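Local coordinates for protein fatty Acyl-Adenylate Ligase (Escherichia coli, PDB 3PBK) that belongs to the AMP-binding enzymes of the ANL clan and holds 5'-O-[(S)-(dodecanoyloxy)(hydroxy)phosphoryl]adenosine in its ligand pocket, at residues M256-W261 with Q284-E289; K290-L295 with E320-V325; L390-I395 with S416-M421. All coordinates share one frame; numbering follows the deposited sequence.

Contact 1 (M256-W261 with Q284-E289)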
# COMPACT_ATOMS: atom_id res chain seq x y z
N MSE A 256 4.85 6.24 16.12
CA MSE A 256 5.46 6.83 17.31
C MSE A 256 6.17 5.78 18.18
O MSE A 256 7.24 6.04 18.71
CB MSE A 256 4.41 7.64 18.10
CG MSE A 256 4.42 9.18 17.82
SE MSE A 256 4.82 9.85 15.97
CE MSE A 256 2.99 10.22 15.31
N ARG A 257 5.58 4.60 18.29
CA ARG A 257 6.26 3.49 18.96
C ARG A 257 6.28 2.21 18.11
O ARG A 257 5.52 1.26 18.38
CB ARG A 257 5.65 3.22 20.33
CG ARG A 257 5.46 4.44 21.22
CD ARG A 257 4.85 4.01 22.56
NE ARG A 257 4.04 5.05 23.20
CZ ARG A 257 3.57 4.96 24.44
NH1 ARG A 257 3.83 3.88 25.18
NH2 ARG A 257 2.84 5.96 24.95
N PRO A 258 7.15 2.17 17.09
CA PRO A 258 7.27 1.01 16.21
C PRO A 258 7.17 -0.31 16.97
O PRO A 258 6.34 -1.13 16.63
CB PRO A 258 8.68 1.17 15.63
CG PRO A 258 8.90 2.62 15.60
CD PRO A 258 8.12 3.22 16.75
N LEU A 259 7.98 -0.49 18.00
CA LEU A 259 8.06 -1.78 18.66
C LEU A 259 6.74 -2.29 19.23
O LEU A 259 6.59 -3.48 19.54
CB LEU A 259 9.14 -1.74 19.75
CG LEU A 259 10.55 -2.06 19.26
CD1 LEU A 259 10.70 -3.56 19.02
CD2 LEU A 259 10.94 -1.25 18.00
N GLN A 260 5.76 -1.41 19.35
CA GLN A 260 4.47 -1.85 19.83
C GLN A 260 3.82 -2.86 18.86
O GLN A 260 2.94 -3.63 19.23
CB GLN A 260 3.57 -0.65 20.13
CG GLN A 260 3.97 0.06 21.43
CD GLN A 260 3.95 -0.88 22.64
OE1 GLN A 260 2.90 -1.10 23.25
NE2 GLN A 260 5.11 -1.43 22.99
N TRP A 261 4.30 -2.86 17.62
CA TRP A 261 3.85 -3.80 16.60
C TRP A 261 4.34 -5.19 16.94
O TRP A 261 3.57 -6.14 16.96
CB TRP A 261 4.39 -3.35 15.23
CG TRP A 261 4.22 -4.32 14.12
CD1 TRP A 261 3.20 -5.19 13.95
CD2 TRP A 261 5.09 -4.49 12.99
NE1 TRP A 261 3.39 -5.92 12.80
CE2 TRP A 261 4.54 -5.50 12.19
CE3 TRP A 261 6.29 -3.90 12.58
CZ2 TRP A 261 5.14 -5.93 11.01
CZ3 TRP A 261 6.88 -4.33 11.41
CH2 TRP A 261 6.31 -5.33 10.63
N GLN A 284 13.98 -1.93 13.77
CA GLN A 284 15.36 -2.26 14.10
C GLN A 284 16.17 -0.99 14.39
O GLN A 284 17.12 -1.01 15.16
CB GLN A 284 15.98 -3.12 12.99
CG GLN A 284 17.49 -3.16 12.95
CD GLN A 284 18.05 -2.13 12.00
OE1 GLN A 284 17.40 -1.75 11.02
NE2 GLN A 284 19.26 -1.66 12.27
N ARG A 285 15.76 0.12 13.79
CA ARG A 285 16.39 1.41 14.02
C ARG A 285 16.10 1.95 15.43
O ARG A 285 16.95 2.61 16.04
CB ARG A 285 15.89 2.43 12.98
CG ARG A 285 16.80 3.61 12.71
CD ARG A 285 16.30 4.40 11.49
NE ARG A 285 15.27 5.37 11.83
CZ ARG A 285 14.30 5.76 11.01
NH1 ARG A 285 14.21 5.24 9.79
NH2 ARG A 285 13.40 6.66 11.41
N ARG A 286 14.92 1.67 15.95
CA ARG A 286 14.51 2.29 17.19
C ARG A 286 14.24 1.30 18.31
O ARG A 286 13.50 1.60 19.25
CB ARG A 286 13.30 3.19 16.95
CG ARG A 286 13.61 4.33 16.00
CD ARG A 286 12.40 5.19 15.73
NE ARG A 286 11.91 5.86 16.93
CZ ARG A 286 10.79 6.58 16.96
NH1 ARG A 286 10.06 6.71 15.86
NH2 ARG A 286 10.40 7.16 18.09
N VAL A 287 14.85 0.13 18.22
CA VAL A 287 14.67 -0.89 19.25
C VAL A 287 15.59 -0.60 20.42
O VAL A 287 16.65 -0.01 20.26
CB VAL A 287 15.00 -2.30 18.73
CG1 VAL A 287 16.49 -2.42 18.42
CG2 VAL A 287 14.59 -3.36 19.74
N ASN A 288 15.17 -1.02 21.61
CA ASN A 288 16.04 -0.98 22.78
C ASN A 288 15.79 -2.16 23.71
O ASN A 288 14.72 -2.77 23.67
CB ASN A 288 15.91 0.35 23.52
CG ASN A 288 14.54 0.55 24.14
OD1 ASN A 288 13.97 -0.37 24.74
ND2 ASN A 288 14.01 1.77 24.02
N GLU A 289 16.78 -2.49 24.53
CA GLU A 289 16.73 -3.68 25.37
C GLU A 289 15.46 -3.81 26.19
O GLU A 289 14.90 -4.90 26.33
CB GLU A 289 17.96 -3.73 26.28
CG GLU A 289 19.23 -4.22 25.58
CD GLU A 289 19.15 -5.69 25.15
OE1 GLU A 289 18.30 -6.43 25.70
OE2 GLU A 289 19.94 -6.10 24.26
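R286 lies across P258 at about a right angle, and L259 crosses V287 obliquely, so the contact is built mainly on one arginine-proline pair and one pair of branched aliphatic side chains. R286 is the first residue to leave helical angles after helix 277-285. Its CG stands anti to the carbonyl carbon (chi1 -63°), and a bend at chi3 (64°) swings the guanidinium toward the segment 256-261. P258 CD then sits over one guanidinium face, offset toward the rim, 4.1 Å from R286 NH1. On the same group, R286 NH2 comes within 3.4 Å of M256 O, approached obliquely, at the close of helix 251-256. L259 uses its two methyls differently: CD2 rests 4.0 Å from the backbone carbonyl R286 O, whereas CD1 meets V287 CG2, also at 4.0 Å. V287 has that CG2 anti to its own backbone N, and CG1 in the crowded position (chi1 67°).

A type I turn from R257 to Q260, closed by Q260 N on R257 O at 2.9 Å, presents P258 and L259 side by side. Proline suits the tight turn because its ring fixes phi, and leucine is long enough to bridge to the other segment. Beyond the pair, P258 also packs on L282 and C283, and V287 on C321 and F322 of helix 312-322.

The chemistry is therefore mixed: buried P258 and L259 give an apolar footing, while the exposed arginine lays its flat group over the proline with its charge near a helix's carbonyl end, where a weak electrostatic attraction is plausible.

Contact 2 (K290-L295 with E320-V325); sequences KDLAEL and ECFRQV
The two segments draw closest at their ends, where the CA atoms of L295 and V325 stand 5.7 Å apart, the first carrying the tail of a weakly bonded helix and the second starting in helix 312-322. V325 is the central apolar residue: its CG1, anti to the carbonyl carbon, rests 3.8 Å from L295 CB and 4.0 Å from L292 CB. A compact branched residue suits this spot, since both leucines press their CB atoms on the same methyl and V325 also sits against their carbonyls, its CB 3.4 Å from L295 O.

L292 spreads its own methyls over two partners, crossing each at about a right angle. CD2 approaches the F322 ring obliquely, 4.0 Å from CE1, while CD1 lies 3.5 Å from Q324 OE1. Q324 NE2 donates to C321 O at 3.0 Å, tying the amide back to a carbonyl three residues earlier, so it can lie against a leucine. F322 has C321 SG over one face and V325 CG2 in plane at its edge; L262 of helix 260-267 also touches its side chain.

Helix 289-292 precedes strand 302-305 and helix 312-322 follows it, so the contact joins consecutive beta-alpha-beta crossovers beside parallel strands 272-275, 302-305 and 332-337, as in layered alpha/beta folds.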
# COMPACT_ATOMS: atom_id res chain seq x y z
N LYS A 290 15.00 -2.68 26.74
CA LYS A 290 13.77 -2.66 27.51
C LYS A 290 12.67 -3.34 26.69
O LYS A 290 11.83 -4.05 27.24
CB LYS A 290 13.34 -1.24 27.86
CG LYS A 290 12.20 -1.20 28.90
CD LYS A 290 10.95 -0.46 28.39
CE LYS A 290 9.67 -0.93 29.11
NZ LYS A 290 8.42 -0.40 28.47
N ASP A 291 12.70 -3.10 25.38
CA ASP A 291 11.70 -3.62 24.45
C ASP A 291 11.83 -5.13 24.23
O ASP A 291 10.82 -5.84 24.17
CB ASP A 291 11.82 -2.89 23.10
CG ASP A 291 11.34 -1.44 23.15
OD1 ASP A 291 10.40 -1.15 23.93
OD2 ASP A 291 11.89 -0.60 22.40
N LEU A 292 13.06 -5.61 24.10
CA LEU A 292 13.31 -7.03 23.84
C LEU A 292 12.93 -7.92 25.01
O LEU A 292 12.94 -9.15 24.89
CB LEU A 292 14.79 -7.25 23.51
CG LEU A 292 15.38 -6.41 22.38
CD1 LEU A 292 16.82 -6.81 22.17
CD2 LEU A 292 14.60 -6.60 21.11
N ALA A 293 12.58 -7.30 26.14
CA ALA A 293 12.31 -8.01 27.39
C ALA A 293 11.01 -8.81 27.39
O ALA A 293 10.86 -9.78 28.14
CB ALA A 293 12.34 -7.03 28.56
N GLU A 294 10.07 -8.41 26.54
CA GLU A 294 8.79 -9.12 26.44
C GLU A 294 8.77 -10.09 25.26
O GLU A 294 8.07 -11.11 25.28
CB GLU A 294 7.63 -8.13 26.26
CG GLU A 294 7.23 -7.32 27.49
CD GLU A 294 7.87 -5.95 27.51
OE1 GLU A 294 9.05 -5.83 27.09
OE2 GLU A 294 7.20 -4.98 27.94
N LEU A 295 9.56 -9.76 24.25
CA LEU A 295 9.40 -10.35 22.92
C LEU A 295 9.75 -11.82 22.79
O LEU A 295 10.86 -12.25 23.10
CB LEU A 295 10.16 -9.53 21.88
CG LEU A 295 9.80 -8.05 21.85
CD1 LEU A 295 10.36 -7.42 20.60
CD2 LEU A 295 8.29 -7.88 21.94
N GLU A 320 18.73 -9.99 11.85
CA GLU A 320 19.89 -10.07 12.71
C GLU A 320 19.57 -9.44 14.05
O GLU A 320 20.04 -9.89 15.08
CB GLU A 320 21.08 -9.34 12.09
CG GLU A 320 21.86 -10.17 11.09
CD GLU A 320 22.35 -11.46 11.70
OE1 GLU A 320 22.82 -11.43 12.86
OE2 GLU A 320 22.25 -12.52 11.03
N CYS A 321 18.77 -8.38 14.01
CA CYS A 321 18.42 -7.67 15.22
C CYS A 321 17.51 -8.50 16.13
O CYS A 321 17.63 -8.47 17.35
CB CYS A 321 17.75 -6.35 14.86
SG CYS A 321 17.32 -5.34 16.29
N PHE A 322 16.61 -9.27 15.53
CA PHE A 322 15.62 -9.98 16.33
C PHE A 322 15.77 -11.50 16.32
O PHE A 322 14.84 -12.23 16.68
CB PHE A 322 14.22 -9.57 15.90
CG PHE A 322 13.98 -8.11 16.00
CD1 PHE A 322 13.60 -7.54 17.20
CD2 PHE A 322 14.16 -7.29 14.90
CE1 PHE A 322 13.39 -6.19 17.30
CE2 PHE A 322 13.95 -5.94 15.00
CZ PHE A 322 13.56 -5.39 16.20
N ARG A 323 16.93 -11.99 15.93
CA ARG A 323 17.20 -13.39 16.14
C ARG A 323 17.08 -13.65 17.64
O ARG A 323 16.45 -14.61 18.05
CB ARG A 323 18.58 -13.79 15.62
CG ARG A 323 18.94 -15.24 15.94
CD ARG A 323 20.29 -15.66 15.38
NE ARG A 323 20.22 -15.99 13.96
CZ ARG A 323 20.62 -15.18 12.99
NH1 ARG A 323 21.15 -14.00 13.29
NH2 ARG A 323 20.51 -15.55 11.71
N GLN A 324 17.66 -12.77 18.45
CA GLN A 324 17.70 -12.96 19.91
C GLN A 324 16.33 -13.15 20.60
O GLN A 324 16.26 -13.73 21.69
CB GLN A 324 18.49 -11.84 20.59
CG GLN A 324 17.97 -10.44 20.27
CD GLN A 324 18.90 -9.34 20.78
OE1 GLN A 324 19.25 -9.31 21.96
NE2 GLN A 324 19.29 -8.43 19.89
N VAL A 325 15.26 -12.68 19.98
CA VAL A 325 13.92 -12.91 20.51
C VAL A 325 13.15 -13.88 19.63
O VAL A 325 11.92 -13.87 19.59
CB VAL A 325 13.12 -11.60 20.62
CG1 VAL A 325 13.74 -10.70 21.67
CG2 VAL A 325 13.05 -10.91 19.26

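Contact 3 (L390-I395 with S416-M421); sequences LPEHGI and SGPSLM
Two backbone hydrogen bonds pair G394 with S416 as an antiparallel hydrogen-bonded pair. The firmer runs from G394 N to S416 O at 2.8 Å, with the donor above the carbonyl plane; its return, S416 N to G394 O at 3.2 Å, is bent and weak. H393 CA adds a CA-H...O contact to the same S416 O, at 3.2 Å, so this carbonyl takes both a polar and a much softer partner.

The aromatic contact is a CH-pi interaction. P418 CD lies over one face of the H393 ring, 3.6 Å from its centroid and 27° off the ring normal, displaced toward the CE1-ND1 rim. H393 CG stands anti to the carbonyl carbon (chi1 -52°), which swings the imidazole across to the proline, a rigid ring well suited to covering a flat group.

Sterically, the glycines make room. G394 has no side chain on the face where S416 OG stands, 3.6 Å from G394 N. At the phi of G417, 124°, a CB would jam against the preceding carbonyl O and run into H393 ND1 and E392 O; its absence permits the close pass.

S419 packs its CB by H393 CE1, and its hydroxyl is hydrogen-bonded to N203 of helix 197-211; A202 of the same helix touches P418 and S419.

This is the open end of a beta hairpin, strands 394-398 and 411-416 of the curled antiparallel sheet, consistent with the small beta-barrel portion of ANL enzymes.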
# COMPACT_ATOMS: atom_id res chain seq x y z
N LEU A 390 0.15 -15.96 -9.68
CA LEU A 390 -0.83 -16.75 -8.96
C LEU A 390 -1.65 -17.63 -9.91
O LEU A 390 -1.78 -17.31 -11.10
CB LEU A 390 -1.77 -15.82 -8.21
CG LEU A 390 -1.11 -15.02 -7.10
CD1 LEU A 390 -1.98 -13.83 -6.75
CD2 LEU A 390 -0.87 -15.91 -5.89
N PRO A 391 -2.20 -18.74 -9.40
CA PRO A 391 -3.10 -19.55 -10.22
C PRO A 391 -4.15 -18.71 -10.93
O PRO A 391 -4.83 -17.88 -10.31
CB PRO A 391 -3.76 -20.48 -9.19
CG PRO A 391 -2.71 -20.68 -8.17
CD PRO A 391 -1.97 -19.36 -8.08
N GLU A 392 -4.26 -18.93 -12.23
CA GLU A 392 -5.24 -18.27 -13.09
C GLU A 392 -4.90 -16.82 -13.44
O GLU A 392 -5.64 -16.19 -14.20
CB GLU A 392 -6.65 -18.40 -12.51
CG GLU A 392 -7.13 -19.84 -12.41
CD GLU A 392 -8.58 -19.96 -11.94
OE1 GLU A 392 -9.32 -18.95 -12.00
OE2 GLU A 392 -8.99 -21.08 -11.53
N HIS A 393 -3.79 -16.30 -12.91
CA HIS A 393 -3.36 -14.94 -13.23
C HIS A 393 -2.09 -14.97 -14.03
O HIS A 393 -1.26 -15.85 -13.82
CB HIS A 393 -3.13 -14.13 -11.97
CG HIS A 393 -4.29 -14.16 -11.04
ND1 HIS A 393 -5.19 -13.12 -10.95
CD2 HIS A 393 -4.72 -15.11 -10.19
CE1 HIS A 393 -6.12 -13.43 -10.07
NE2 HIS A 393 -5.86 -14.63 -9.59
N GLY A 394 -1.91 -14.02 -14.94
CA GLY A 394 -0.71 -13.96 -15.74
C GLY A 394 0.17 -12.78 -15.39
O GLY A 394 -0.32 -11.72 -15.00
N ILE A 395 1.48 -12.97 -15.52
CA ILE A 395 2.44 -11.87 -15.40
C ILE A 395 3.37 -11.94 -16.58
O ILE A 395 3.98 -12.96 -16.83
CB ILE A 395 3.28 -11.94 -14.11
CG1 ILE A 395 2.43 -11.70 -12.87
CG2 ILE A 395 4.40 -10.92 -14.16
CD1 ILE A 395 3.19 -11.90 -11.57
N SER A 416 -2.84 -9.88 -15.57
CA SER A 416 -4.13 -10.28 -16.10
C SER A 416 -4.70 -11.40 -15.26
O SER A 416 -3.96 -12.09 -14.56
CB SER A 416 -3.99 -10.78 -17.54
OG SER A 416 -3.42 -12.07 -17.55
N GLY A 417 -6.01 -11.59 -15.35
CA GLY A 417 -6.69 -12.59 -14.54
C GLY A 417 -7.81 -11.97 -13.73
O GLY A 417 -8.00 -10.76 -13.76
N PRO A 418 -8.54 -12.79 -12.98
CA PRO A 418 -9.80 -12.46 -12.31
C PRO A 418 -9.71 -11.25 -11.38
O PRO A 418 -10.69 -10.51 -11.24
CB PRO A 418 -10.10 -13.70 -11.49
CG PRO A 418 -9.32 -14.77 -12.14
CD PRO A 418 -8.07 -14.13 -12.62
N SER A 419 -8.56 -11.08 -10.73
CA SER A 419 -8.38 -9.98 -9.78
C SER A 419 -8.35 -8.62 -10.46
O SER A 419 -8.67 -7.62 -9.85
CB SER A 419 -7.09 -10.19 -8.99
OG SER A 419 -7.17 -11.36 -8.21
N LEU A 420 -7.96 -8.59 -11.73
CA LEU A 420 -7.82 -7.34 -12.46
C LEU A 420 -9.06 -6.46 -12.30
O LEU A 420 -10.19 -6.95 -12.32
CB LEU A 420 -7.61 -7.61 -13.94
CG LEU A 420 -6.63 -6.71 -14.69
CD1 LEU A 420 -7.05 -6.60 -16.14
CD2 LEU A 420 -6.58 -5.36 -14.05
N MSE A 421 -8.84 -5.15 -12.15
CA MSE A 421 -9.92 -4.20 -11.99
C MSE A 421 -10.75 -4.13 -13.25
O MSE A 421 -10.48 -4.83 -14.23
CB MSE A 421 -9.36 -2.82 -11.71
CG MSE A 421 -8.61 -2.24 -12.88
SE MSE A 421 -8.12 -0.36 -12.61
CE MSE A 421 -7.20 -0.06 -14.31

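Overall arrangement
Contacts 1 and 2 form one continuous patch, their centres 10 Å apart, with V287 CG2 of contact 1 packed 3.5 Å from L292 CD2 of contact 2. Both lean on the end of helix 312-322, and the chain passes straight from helix 277-285 to helix 289-292 between them. Contact 2 is the buried part, mainly apolar, with the Q324 amide at its exposed margin; contact 1, only partly buried, adds a charged group at its own. Contact 3 lies apart, its centre about 37 Å from that of contact 1 and on the opposite side of the chain's centre. It is a surface contact where two strands meet their adjoining loops, held by backbone bonds and a CH-pi contact rather than by methyl packing between helix ends.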